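Local atomic coordinates of pyocin-S2 (Pseudomonas aeruginosa, PDB entry 5ODW), a protein that kills sensitive bacterial cells as a nuclease bacteriocin, breaking down their chromosomal DNA and completely inhibiting lipid synthesis. Residues 65-76 / 170-178. Sequence-based numbering, arbitrary orientation.
Sequences HSELKKNLKNET and DIYKAQIAI
I171 sits in a hole formed by H65, L68, K69 and L72, and L72 in turn sits among I171, A174, Q175 and I178. This reciprocal knobs-into-holes packing joins the kinked pair of helices 47-70 and 72-86 to the long helix 153-204 in the helical N-terminal part of the bacteriocin, separate from its C-terminal nuclease domain. The segment 65-70 runs almost parallel to 170-178, with 5° between their axes, whereas beyond the break at N71 the segment 72-76 crosses it at -75°. Branched aliphatic side chains suit such four-residue holes because each can touch several neighbours at once. I171 CG2 lies 3.7 Å from L72 CD1, while its CG1 meets L68 CD2 at 3.8 Å and its CD1 comes obliquely to the H65 ring. L72, with CG swung roughly opposite the backbone N (chi1 -152°), directs its methyls at the long helix: CD2 reaches the small CB of A174, 3.9 Å away, and CG of Q175, whose chain it crosses at about a right angle. Past the kink, I178 takes over: its extended chi2 carries CD1 to the backbone of K73, 3.9 Å from K73 CA, and its CG2 packs on the methyl CG2 of T76. At the N-terminal end of both segments the contact turns polar. The K69 chain bends at chi3, and its NZ stands 4.6 Å from D170 OD2, beyond salt-bridge range, though the opposite charges probably still attract. H65 is also stacked on Y167, one turn before I171 on the long helix. Its imidazole meets D170 at the ring edge: OD2 lies near the ring plane beside CE1, at a poor angle for a hydrogen bond from NE2, and the carboxylate plane is turned 57° from the ring.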
ATOM      1  N   HIS C  65     -22.432 -26.152  30.419  1.00 51.79           N
ATOM      2  CA  HIS C  65     -23.719 -25.559  30.771  1.00 52.67           C
ATOM      3  C   HIS C  65     -24.859 -26.616  30.723  1.00 58.60           C
ATOM      4  O   HIS C  65     -25.671 -26.672  31.639  1.00 59.45           O
ATOM      5  CB  HIS C  65     -24.012 -24.327  29.866  1.00 53.41           C
ATOM      6  CG  HIS C  65     -25.449 -23.868  29.830  1.00 57.49           C
ATOM      7  ND1 HIS C  65     -26.079 -23.316  30.941  1.00 59.15           N
ATOM      8  CD2 HIS C  65     -26.323 -23.877  28.800  1.00 59.89           C
ATOM      9  CE1 HIS C  65     -27.309 -23.034  30.551  1.00 59.24           C
ATOM     10  NE2 HIS C  65     -27.502 -23.348  29.272  1.00 60.19           N
ATOM     11  N   SER C  66     -24.951 -27.403  29.625  1.00 55.33           N
ATOM     12  CA  SER C  66     -26.003 -28.409  29.431  1.00 55.96           C
ATOM     13  C   SER C  66     -25.862 -29.634  30.335  1.00 58.60           C
ATOM     14  O   SER C  66     -26.873 -30.267  30.633  1.00 58.75           O
ATOM     15  CB  SER C  66     -26.123 -28.819  27.964  1.00 60.15           C
ATOM     16  OG  SER C  66     -24.859 -28.876  27.326  1.00 68.93           O
ATOM     17  N   GLU C  67     -24.629 -29.963  30.780  1.00 53.76           N
ATOM     18  CA  GLU C  67     -24.386 -31.082  31.702  1.00 54.44           C
ATOM     19  C   GLU C  67     -24.999 -30.756  33.084  1.00 56.33           C
ATOM     20  O   GLU C  67     -25.470 -31.645  33.804  1.00 57.18           O
ATOM     21  CB  GLU C  67     -22.868 -31.368  31.819  1.00 56.15           C
ATOM     22  CG  GLU C  67     -22.481 -32.563  32.698  1.00 72.34           C
ATOM     23  CD  GLU C  67     -21.013 -32.937  32.828  1.00105.70           C
ATOM     24  OE1 GLU C  67     -20.152 -32.237  32.243  1.00108.48           O
ATOM     25  OE2 GLU C  67     -20.726 -33.946  33.516  1.00 98.52           O
ATOM     26  N   LEU C  68     -24.990 -29.451  33.414  1.00 49.74           N
ATOM     27  CA  LEU C  68     -25.446 -28.836  34.651  1.00 47.78           C
ATOM     28  C   LEU C  68     -26.966 -28.595  34.657  1.00 50.91           C
ATOM     29  O   LEU C  68     -27.604 -28.855  35.678  1.00 50.43           O
ATOM     30  CB  LEU C  68     -24.634 -27.554  34.868  1.00 46.34           C
ATOM     31  CG  LEU C  68     -24.809 -26.786  36.154  1.00 50.94           C
ATOM     32  CD1 LEU C  68     -24.317 -27.570  37.367  1.00 51.02           C
ATOM     33  CD2 LEU C  68     -24.092 -25.465  36.058  1.00 53.54           C
ATOM     34  N   LYS C  69     -27.531 -28.171  33.533  1.00 46.45           N
ATOM     35  CA  LYS C  69     -28.978 -28.023  33.422  1.00 46.19           C
ATOM     36  C   LYS C  69     -29.650 -29.405  33.509  1.00 51.17           C
ATOM     37  O   LYS C  69     -30.695 -29.560  34.131  1.00 50.76           O
ATOM     38  CB  LYS C  69     -29.367 -27.299  32.135  1.00 47.90           C
ATOM     39  CG  LYS C  69     -30.595 -26.420  32.297  1.00 58.24           C
ATOM     40  CD  LYS C  69     -30.850 -25.556  31.074  1.00 68.13           C
ATOM     41  CE  LYS C  69     -31.480 -26.354  29.945  1.00 72.26           C
ATOM     42  NZ  LYS C  69     -31.982 -25.470  28.859  1.00 71.36           N
ATOM     43  N   LYS C  70     -29.042 -30.398  32.862  1.00 48.90           N
ATOM     44  CA  LYS C  70     -29.512 -31.783  32.882  1.00 50.44           C
ATOM     45  C   LYS C  70     -29.818 -32.188  34.344  1.00 56.02           C
ATOM     46  O   LYS C  70     -30.974 -32.503  34.657  1.00 57.36           O
ATOM     47  CB  LYS C  70     -28.437 -32.727  32.309  1.00 53.10           C
ATOM     48  CG  LYS C  70     -28.566 -33.015  30.824  1.00 74.53           C
ATOM     49  CD  LYS C  70     -27.761 -34.263  30.434  1.00 89.99           C
ATOM     50  CE  LYS C  70     -27.733 -34.525  28.941  1.00102.00           C
ATOM     51  NZ  LYS C  70     -27.187 -35.876  28.611  1.00108.18           N
ATOM     52  N   ASN C  71     -28.823 -32.079  35.224  1.00 50.79           N
ATOM     53  CA  ASN C  71     -28.924 -32.477  36.634  1.00 49.49           C
ATOM     54  C   ASN C  71     -28.930 -31.339  37.655  1.00 50.86           C
ATOM     55  O   ASN C  71     -28.290 -31.450  38.692  1.00 50.71           O
ATOM     56  CB  ASN C  71     -27.762 -33.402  36.994  1.00 49.73           C
ATOM     57  CG  ASN C  71     -27.633 -34.577  36.053  1.00 76.61           C
ATOM     58  OD1 ASN C  71     -28.624 -35.193  35.666  1.00 72.60           O
ATOM     59  ND2 ASN C  71     -26.400 -34.904  35.690  1.00 68.43           N
ATOM     60  N   LEU C  72     -29.622 -30.245  37.369  1.00 45.53           N
ATOM     61  CA  LEU C  72     -29.608 -29.082  38.268  1.00 43.76           C
ATOM     62  C   LEU C  72     -30.348 -29.311  39.610  1.00 48.82           C
ATOM     63  O   LEU C  72     -29.938 -28.724  40.619  1.00 47.35           O
ATOM     64  CB  LEU C  72     -30.102 -27.793  37.569  1.00 42.90           C
ATOM     65  CG  LEU C  72     -29.528 -26.472  38.120  1.00 45.05           C
ATOM     66  CD1 LEU C  72     -27.994 -26.415  38.007  1.00 43.97           C
ATOM     67  CD2 LEU C  72     -30.171 -25.291  37.467  1.00 44.87           C
ATOM     68  N   LYS C  73     -31.419 -30.158  39.620  1.00 47.14           N
ATOM     69  CA  LYS C  73     -32.218 -30.490  40.819  1.00 46.86           C
ATOM     70  C   LYS C  73     -31.333 -31.134  41.886  1.00 49.64           C
ATOM     71  O   LYS C  73     -31.378 -30.716  43.035  1.00 46.86           O
ATOM     72  CB  LYS C  73     -33.389 -31.446  40.486  1.00 50.15           C
ATOM     73  CG  LYS C  73     -34.301 -31.002  39.341  1.00 64.83           C
ATOM     74  CD  LYS C  73     -35.624 -31.767  39.327  1.00 73.01           C
ATOM     75  CE  LYS C  73     -36.433 -31.498  38.087  1.00 80.82           C
ATOM     76  NZ  LYS C  73     -37.830 -31.973  38.254  1.00 94.54           N
ATOM     77  N   ASN C  74     -30.507 -32.129  41.486  1.00 48.00           N
ATOM     78  CA  ASN C  74     -29.605 -32.880  42.369  1.00 47.79           C
ATOM     79  C   ASN C  74     -28.418 -32.052  42.766  1.00 51.29           C
ATOM     80  O   ASN C  74     -28.006 -32.101  43.923  1.00 50.98           O
ATOM     81  CB  ASN C  74     -29.139 -34.176  41.711  1.00 48.91           C
ATOM     82  CG  ASN C  74     -30.268 -34.963  41.112  1.00 80.47           C
ATOM     83  OD1 ASN C  74     -31.249 -35.311  41.793  1.00 75.80           O
ATOM     84  ND2 ASN C  74     -30.185 -35.191  39.806  1.00 74.51           N
ATOM     85  N   GLU C  75     -27.862 -31.291  41.813  1.00 47.52           N
ATOM     86  CA  GLU C  75     -26.715 -30.425  42.050  1.00 46.21           C
ATOM     87  C   GLU C  75     -27.047 -29.378  43.110  1.00 48.73           C
ATOM     88  O   GLU C  75     -26.281 -29.236  44.067  1.00 49.33           O
ATOM     89  CB  GLU C  75     -26.257 -29.765  40.740  1.00 47.17           C
ATOM     90  CG  GLU C  75     -24.939 -29.020  40.839  1.00 57.48           C
ATOM     91  CD  GLU C  75     -24.982 -27.625  41.433  1.00 80.01           C
ATOM     92  OE1 GLU C  75     -25.786 -26.790  40.959  1.00 81.81           O
ATOM     93  OE2 GLU C  75     -24.192 -27.367  42.367  1.00 75.98           O
ATOM     94  N   THR C  76     -28.178 -28.663  42.956  1.00 43.12           N
ATOM     95  CA  THR C  76     -28.546 -27.618  43.903  1.00 42.31           C
ATOM     96  C   THR C  76     -28.977 -28.238  45.261  1.00 47.03           C
ATOM     97  O   THR C  76     -28.576 -27.718  46.309  1.00 46.09           O
ATOM     98  CB  THR C  76     -29.521 -26.626  43.277  1.00 47.70           C
ATOM     99  OG1 THR C  76     -29.454 -25.390  43.987  1.00 44.42           O
ATOM    100  CG2 THR C  76     -30.931 -27.138  43.204  1.00 47.99           C
ATOM    101  N   ASP C 170     -28.447 -18.122  33.419  1.00 44.88           N
ATOM    102  CA  ASP C 170     -29.491 -19.083  33.066  1.00 45.63           C
ATOM    103  C   ASP C 170     -29.705 -20.078  34.240  1.00 47.67           C
ATOM    104  O   ASP C 170     -30.836 -20.282  34.693  1.00 47.41           O
ATOM    105  CB  ASP C 170     -29.146 -19.810  31.739  1.00 47.75           C
ATOM    106  CG  ASP C 170     -30.290 -20.647  31.167  1.00 64.09           C
ATOM    107  OD1 ASP C 170     -31.390 -20.083  30.936  1.00 65.11           O
ATOM    108  OD2 ASP C 170     -30.081 -21.862  30.932  1.00 73.60           O
ATOM    109  N   ILE C 171     -28.594 -20.637  34.745  1.00 42.97           N
ATOM    110  CA  ILE C 171     -28.518 -21.571  35.864  1.00 42.96           C
ATOM    111  C   ILE C 171     -29.097 -20.930  37.153  1.00 48.37           C
ATOM    112  O   ILE C 171     -30.045 -21.479  37.718  1.00 48.70           O
ATOM    113  CB  ILE C 171     -27.053 -22.107  36.026  1.00 44.89           C
ATOM    114  CG1 ILE C 171     -26.552 -22.894  34.771  1.00 44.58           C
ATOM    115  CG2 ILE C 171     -26.868 -22.918  37.308  1.00 45.31           C
ATOM    116  CD1 ILE C 171     -27.427 -24.085  34.246  1.00 50.62           C
ATOM    117  N   TYR C 172     -28.556 -19.762  37.581  1.00 45.62           N
ATOM    118  CA  TYR C 172     -29.006 -19.002  38.761  1.00 46.20           C
ATOM    119  C   TYR C 172     -30.529 -18.753  38.748  1.00 52.80           C
ATOM    120  O   TYR C 172     -31.167 -18.990  39.773  1.00 55.23           O
ATOM    121  CB  TYR C 172     -28.273 -17.650  38.881  1.00 47.17           C
ATOM    122  CG  TYR C 172     -26.813 -17.679  39.300  1.00 47.54           C
ATOM    123  CD1 TYR C 172     -26.400 -18.411  40.413  1.00 49.42           C
ATOM    124  CD2 TYR C 172     -25.883 -16.828  38.706  1.00 47.56           C
ATOM    125  CE1 TYR C 172     -25.075 -18.376  40.853  1.00 49.96           C
ATOM    126  CE2 TYR C 172     -24.556 -16.788  39.131  1.00 47.81           C
ATOM    127  CZ  TYR C 172     -24.155 -17.565  40.204  1.00 53.78           C
ATOM    128  OH  TYR C 172     -22.850 -17.501  40.636  1.00 50.62           O
ATOM    129  N   LYS C 173     -31.109 -18.308  37.589  1.00 47.34           N
ATOM    130  CA  LYS C 173     -32.552 -18.061  37.387  1.00 47.43           C
ATOM    131  C   LYS C 173     -33.367 -19.326  37.690  1.00 51.74           C
ATOM    132  O   LYS C 173     -34.413 -19.234  38.335  1.00 53.23           O
ATOM    133  CB  LYS C 173     -32.838 -17.626  35.928  1.00 49.75           C
ATOM    134  CG  LYS C 173     -33.309 -16.180  35.735  1.00 52.71           C
ATOM    135  CD  LYS C 173     -33.582 -15.888  34.245  1.00 60.42           C
ATOM    136  CE  LYS C 173     -33.633 -14.418  33.865  1.00 64.77           C
ATOM    137  NZ  LYS C 173     -33.277 -14.200  32.433  1.00 66.18           N
ATOM    138  N   ALA C 174     -32.884 -20.498  37.214  1.00 47.15           N
ATOM    139  CA  ALA C 174     -33.505 -21.815  37.394  1.00 46.98           C
ATOM    140  C   ALA C 174     -33.333 -22.362  38.819  1.00 49.70           C
ATOM    141  O   ALA C 174     -34.240 -23.034  39.325  1.00 49.80           O
ATOM    142  CB  ALA C 174     -32.930 -22.795  36.393  1.00 47.23           C
ATOM    143  N   GLN C 175     -32.165 -22.088  39.453  1.00 43.64           N
ATOM    144  CA  GLN C 175     -31.846 -22.511  40.820  1.00 42.33           C
ATOM    145  C   GLN C 175     -32.762 -21.852  41.839  1.00 47.55           C
ATOM    146  O   GLN C 175     -33.139 -22.500  42.815  1.00 47.00           O
ATOM    147  CB  GLN C 175     -30.377 -22.243  41.167  1.00 42.39           C
ATOM    148  CG  GLN C 175     -29.426 -23.300  40.611  1.00 45.01           C
ATOM    149  CD  GLN C 175     -28.005 -23.123  41.069  1.00 49.14           C
ATOM    150  OE1 GLN C 175     -27.404 -24.030  41.633  1.00 45.61           O
ATOM    151  NE2 GLN C 175     -27.413 -21.975  40.797  1.00 36.62           N
ATOM    152  N   ILE C 176     -33.129 -20.565  41.605  1.00 45.29           N
ATOM    153  CA  ILE C 176     -34.046 -19.795  42.460  1.00 45.33           C
ATOM    154  C   ILE C 176     -35.443 -20.449  42.420  1.00 50.74           C
ATOM    155  O   ILE C 176     -36.073 -20.586  43.467  1.00 51.41           O
ATOM    156  CB  ILE C 176     -34.046 -18.269  42.125  1.00 48.19           C
ATOM    157  CG1 ILE C 176     -32.647 -17.657  42.377  1.00 46.52           C
ATOM    158  CG2 ILE C 176     -35.104 -17.527  42.969  1.00 50.51           C
ATOM    159  CD1 ILE C 176     -32.352 -16.415  41.688  1.00 43.88           C
ATOM    160  N   ALA C 177     -35.879 -20.910  41.225  1.00 46.87           N
ATOM    161  CA  ALA C 177     -37.146 -21.614  41.020  1.00 47.48           C
ATOM    162  C   ALA C 177     -37.176 -22.903  41.849  1.00 50.41           C
ATOM    163  O   ALA C 177     -38.190 -23.187  42.503  1.00 51.64           O
ATOM    164  CB  ALA C 177     -37.333 -21.935  39.546  1.00 48.86           C
ATOM    165  N   ILE C 178     -36.047 -23.653  41.852  1.00 44.20           N
ATOM    166  CA  ILE C 178     -35.868 -24.900  42.615  1.00 42.82           C
ATOM    167  C   ILE C 178     -35.929 -24.610  44.117  1.00 49.60           C
ATOM    168  O   ILE C 178     -36.566 -25.368  44.851  1.00 50.86           O
ATOM    169  CB  ILE C 178     -34.568 -25.691  42.232  1.00 43.18           C
ATOM    170  CG1 ILE C 178     -34.551 -26.091  40.738  1.00 42.57           C
ATOM    171  CG2 ILE C 178     -34.413 -26.911  43.129  1.00 42.55           C
ATOM    172  CD1 ILE C 178     -33.329 -26.802  40.274  1.00 40.36           C
TER